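Local coordinates for cysteine desulfurase (Fervidobacterium islandicum, PDB 6A6E) that uses pyridoxal-5'-phosphate to remove sulfur from L-cysteine, leaving alanine and a persulfide on the enzyme, as a SufS-type cysteine desulfurase, at the interface of chains A and B. Numbering follows the deposited sequence. Chains: chain A/B, Cysteine desulfurase.

Contact 1: the interface of chains A and B. Residues chain A 269-273; chain B 137, 141, 153, 379.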
# COMPACT_ATOMS: atom_id res chain seq x y z
N VAL A 269 -10.55 -20.74 8.77
CA VAL A 269 -11.72 -19.98 8.53
C VAL A 269 -12.91 -20.92 8.29
O VAL A 269 -12.79 -21.78 7.46
CB VAL A 269 -11.52 -19.15 7.24
CG1 VAL A 269 -12.79 -18.38 6.91
CG2 VAL A 269 -10.30 -18.27 7.41
N THR A 270 -14.04 -20.67 8.92
CA THR A 270 -15.30 -21.35 8.63
C THR A 270 -16.26 -20.23 8.29
O THR A 270 -15.90 -19.06 8.36
CB THR A 270 -15.88 -22.12 9.87
OG1 THR A 270 -16.34 -21.17 10.83
CG2 THR A 270 -14.83 -22.95 10.52
N PHE A 271 -17.47 -20.59 7.93
CA PHE A 271 -18.52 -19.63 7.66
C PHE A 271 -18.85 -18.77 8.86
O PHE A 271 -19.35 -17.63 8.68
CB PHE A 271 -19.78 -20.37 7.14
CG PHE A 271 -19.62 -20.96 5.76
CD1 PHE A 271 -19.29 -20.17 4.69
CD2 PHE A 271 -19.81 -22.32 5.54
CE1 PHE A 271 -19.12 -20.73 3.43
CE2 PHE A 271 -19.68 -22.88 4.28
CZ PHE A 271 -19.33 -22.08 3.23
N GLU A 272 -18.58 -19.25 10.07
CA GLU A 272 -18.96 -18.54 11.29
C GLU A 272 -17.86 -17.97 12.22
O GLU A 272 -18.15 -17.08 13.02
CB GLU A 272 -19.88 -19.47 12.10
CG GLU A 272 -21.23 -19.63 11.43
CD GLU A 272 -22.30 -20.31 12.29
OE1 GLU A 272 -22.27 -20.23 13.55
OE2 GLU A 272 -23.22 -20.88 11.68
N ASP A 273 -16.63 -18.51 12.13
CA ASP A 273 -15.51 -18.11 12.98
C ASP A 273 -14.19 -18.12 12.23
O ASP A 273 -13.98 -18.94 11.34
CB ASP A 273 -15.35 -19.09 14.17
CG ASP A 273 -16.65 -19.22 15.00
OD1 ASP A 273 -16.95 -18.32 15.84
OD2 ASP A 273 -17.39 -20.21 14.77
N LEU B 137 -14.85 -12.33 2.95
CA LEU B 137 -15.53 -13.25 3.88
C LEU B 137 -15.04 -12.92 5.26
O LEU B 137 -15.85 -12.63 6.14
CB LEU B 137 -15.30 -14.70 3.48
CG LEU B 137 -16.11 -15.74 4.24
CD1 LEU B 137 -16.41 -16.97 3.34
CD2 LEU B 137 -15.31 -16.14 5.45
N VAL B 141 -17.16 -11.59 8.74
CA VAL B 141 -17.43 -12.53 9.82
C VAL B 141 -16.80 -12.00 11.10
O VAL B 141 -17.46 -12.01 12.18
CB VAL B 141 -16.91 -13.95 9.46
CG1 VAL B 141 -16.86 -14.92 10.66
CG2 VAL B 141 -17.68 -14.53 8.34
N TYR B 153 -25.51 -16.14 3.68
CA TYR B 153 -24.82 -16.75 2.54
C TYR B 153 -25.73 -17.25 1.43
O TYR B 153 -26.66 -18.01 1.70
CB TYR B 153 -24.01 -17.93 3.01
CG TYR B 153 -22.81 -17.59 3.85
CD1 TYR B 153 -21.57 -17.32 3.26
CD2 TYR B 153 -22.92 -17.54 5.22
CE1 TYR B 153 -20.45 -17.05 4.03
CE2 TYR B 153 -21.82 -17.21 6.01
CZ TYR B 153 -20.56 -16.97 5.38
OH TYR B 153 -19.45 -16.70 6.13
N PRO B 379 -13.84 -22.27 3.48
CA PRO B 379 -15.24 -22.75 3.53
C PRO B 379 -15.70 -23.39 2.21
O PRO B 379 -16.40 -24.42 2.22
CB PRO B 379 -16.02 -21.48 3.83
CG PRO B 379 -15.06 -20.64 4.55
CD PRO B 379 -13.74 -20.87 3.87

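Contact 2: the interface of chains A and B. Residues chain A 116, 257, 261, 274, 276; chain B 138, 142-143, 146.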
# COMPACT_ATOMS: atom_id res chain seq x y z
N LYS A 116 -9.87 -2.26 19.75
CA LYS A 116 -10.54 -3.54 19.58
C LYS A 116 -10.01 -4.60 20.48
O LYS A 116 -10.68 -5.57 20.71
CB LYS A 116 -10.42 -4.06 18.11
CG LYS A 116 -11.22 -3.28 17.06
CD LYS A 116 -11.34 -4.08 15.72
CE LYS A 116 -10.02 -4.16 14.88
NZ LYS A 116 -10.07 -4.69 13.42
N GLU A 257 -5.61 -7.58 18.59
CA GLU A 257 -6.53 -7.89 17.49
C GLU A 257 -5.97 -7.34 16.11
O GLU A 257 -5.51 -6.20 16.03
CB GLU A 257 -7.92 -7.29 17.75
CG GLU A 257 -8.98 -7.48 16.62
CD GLU A 257 -9.53 -8.89 16.49
OE1 GLU A 257 -9.27 -9.73 17.35
OE2 GLU A 257 -10.20 -9.19 15.49
N TYR A 261 -8.32 -7.74 7.87
CA TYR A 261 -8.56 -9.16 7.71
C TYR A 261 -8.64 -9.59 6.29
O TYR A 261 -9.01 -8.81 5.44
CB TYR A 261 -9.92 -9.47 8.34
CG TYR A 261 -10.10 -8.96 9.74
CD1 TYR A 261 -9.61 -9.66 10.82
CD2 TYR A 261 -10.83 -7.78 9.98
CE1 TYR A 261 -9.81 -9.19 12.13
CE2 TYR A 261 -11.02 -7.30 11.27
CZ TYR A 261 -10.56 -8.01 12.33
OH TYR A 261 -10.78 -7.48 13.61
N VAL A 274 -13.24 -17.36 12.75
CA VAL A 274 -11.86 -17.38 12.24
C VAL A 274 -10.81 -17.41 13.33
O VAL A 274 -11.01 -16.91 14.37
CB VAL A 274 -11.59 -16.15 11.34
CG1 VAL A 274 -12.65 -16.08 10.29
CG2 VAL A 274 -11.64 -14.85 12.10
N PHE A 276 -6.30 -16.94 13.69
CA PHE A 276 -5.26 -16.15 13.03
C PHE A 276 -3.96 -16.88 12.96
O PHE A 276 -3.69 -17.76 13.74
CB PHE A 276 -5.09 -14.85 13.77
CG PHE A 276 -6.35 -14.03 13.87
CD1 PHE A 276 -7.14 -13.76 12.75
CD2 PHE A 276 -6.74 -13.48 15.12
CE1 PHE A 276 -8.30 -13.05 12.87
CE2 PHE A 276 -7.89 -12.75 15.22
CZ PHE A 276 -8.65 -12.51 14.10
N VAL B 138 -13.72 -12.97 5.48
CA VAL B 138 -13.18 -12.80 6.83
C VAL B 138 -13.50 -11.45 7.46
O VAL B 138 -13.79 -11.40 8.67
CB VAL B 138 -11.67 -13.13 6.94
CG1 VAL B 138 -11.15 -12.95 8.37
CG2 VAL B 138 -11.42 -14.56 6.51
N ARG B 142 -15.54 -11.53 11.01
CA ARG B 142 -14.87 -11.08 12.17
C ARG B 142 -15.46 -9.78 12.68
O ARG B 142 -15.70 -9.64 13.92
CB ARG B 142 -13.35 -10.98 12.01
CG ARG B 142 -12.61 -10.67 13.28
CD ARG B 142 -12.78 -11.76 14.33
NE ARG B 142 -11.88 -11.50 15.45
CZ ARG B 142 -11.66 -12.32 16.47
NH1 ARG B 142 -12.33 -13.42 16.56
NH2 ARG B 142 -10.79 -12.01 17.43
N LEU B 143 -15.77 -8.84 11.79
CA LEU B 143 -16.26 -7.62 12.31
C LEU B 143 -17.71 -7.69 12.76
O LEU B 143 -18.16 -6.80 13.46
CB LEU B 143 -16.07 -6.45 11.35
CG LEU B 143 -14.57 -6.13 11.21
CD1 LEU B 143 -14.28 -5.27 9.98
CD2 LEU B 143 -14.04 -5.49 12.50
N PHE B 146 -17.78 -7.45 16.43
CA PHE B 146 -17.54 -6.15 17.05
C PHE B 146 -18.68 -5.22 16.83
O PHE B 146 -18.90 -4.37 17.65
CB PHE B 146 -16.24 -5.48 16.51
CG PHE B 146 -15.00 -6.17 16.94
CD1 PHE B 146 -14.55 -7.25 16.27
CD2 PHE B 146 -14.35 -5.80 18.13
CE1 PHE B 146 -13.42 -7.94 16.70
CE2 PHE B 146 -13.25 -6.49 18.60
CZ PHE B 146 -12.78 -7.56 17.86

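Contact 1: the interface of chains A and B
A:Phe271 reaches out of the loop between strands 268-269 and 274-276 and lodges between B:Tyr153 and B:Pro379 of the partner subunit, at the two-fold interface of SufS, a class-V aminotransferase family enzyme (PLP fold type I). Its ring meets that of B:Tyr153 edge-to-face, planes 67° apart and centroids 4.8 Å apart, with CD1 directed at the tyrosine face toward its rim. One face of the phenylalanine takes B:Pro379 CB, 3.5 Å from the ring centroid, in a CH-pi contact. The phenol OH of B:Tyr153 also gives a hydrogen bond of 2.7 Å to the backbone O of A:Phe271, arriving in the carbonyl plane on a lone pair (118° at O), so one tyrosine holds both the main chain and the ring of the same residue. A phenylalanine at B:Tyr153 would probably leave the A:Phe271 carbonyl without this donor and the loop less firmly fixed. B:Val141 packs its two methyls against successive carbonyl oxygens of the loop, CG1 3.4 Å from A:Glu272 O and CG2 beside A:Phe271 O. A:Val269 turns CG1 away from its own N (chi1 176°) and sets it 3.7 Å from B:Leu137 CD2, the two side chains running past each other in opposite directions. Behind this shell the loop braces itself: A:Thr270 OG1 accepts hydrogen bonds from the backbone N of A:Glu272 and of A:Asp273, both at 3.0 Å, and donates to A:Asp273 O, fixing the turn that presents A:Phe271.

Contact 2: the interface of chains A and B
B:Arg142 extends from helix 138-147 into a pocket of the other subunit formed by A:Tyr261, A:Glu257, A:Phe276 and A:Val274, at the dimer interface. Its CB lies over one face of the A:Tyr261 ring, offset toward the rim, and CG comes down at 3.4 Å from CE1 of that ring. CG is anti to the backbone N (chi1 -173°), and a bend at chi2 (62°) then turns the chain from the tyrosine toward the carboxylate. CD passes A:Val274 CG2 at 4.0 Å. At the tip, the guanidinium grips A:Glu257 side-on in a salt bridge: NH2 donates to OE1 at 2.7 Å and NE to OE2 at 2.9 Å. Both bonds are nearly straight and reach the syn side of the oxygens, slightly out of the carboxylate plane, with the two planar groups 13° apart. A:Phe276 CZ sits over one guanidinium face, toward its rim, and is likely to restrict its movement toward that side.

The carboxylate is positioned from its own side. A:Tyr261 OH donates to A:Glu257 OE2 at 2.6 Å on the anti lone pair, so this oxygen takes two donors, and A:Lys116 NZ in turn donates to the phenol oxygen at 2.9 Å. The lysine and arginine would be expected to favour a charged carboxylate. Apolar packing flanks the polar group: B:Leu143 CD2 touches A:Tyr261 CE2, B:Val138 CG1 meets A:Tyr261 CB, and the A:Lys116 and B:Phe146 side chains cross at about a right angle, with the lysine CD 4.1 Å above the ring plane, over its centre. In the fold, helix 138-147 of chain B presents B:Val138, B:Arg142, B:Leu143 and B:Phe146 to chain A, where they meet the end of helix 103-116, the loop positions A:Glu257 and A:Tyr261, and strand 274-276.

Contact 1 and contact 2 adjoin, the centres of their C-alpha atoms about 11 Å apart, and form one stretch of the two-fold dimer interface. Helix 138-147 of chain B serves both: B:Val141 faces contact 1, while its neighbour B:Arg142 turns to contact 2. On chain A, the loop of contact 1 runs directly into strand 274-276, whose A:Val274 and A:Phe276 belong to contact 2. Aromatic and main-chain docking at one end is thus joined to a buttressed ion pair at the other. Symmetry repeats both with the chains exchanged, which is likely to strengthen the dimer of this thermostable enzyme.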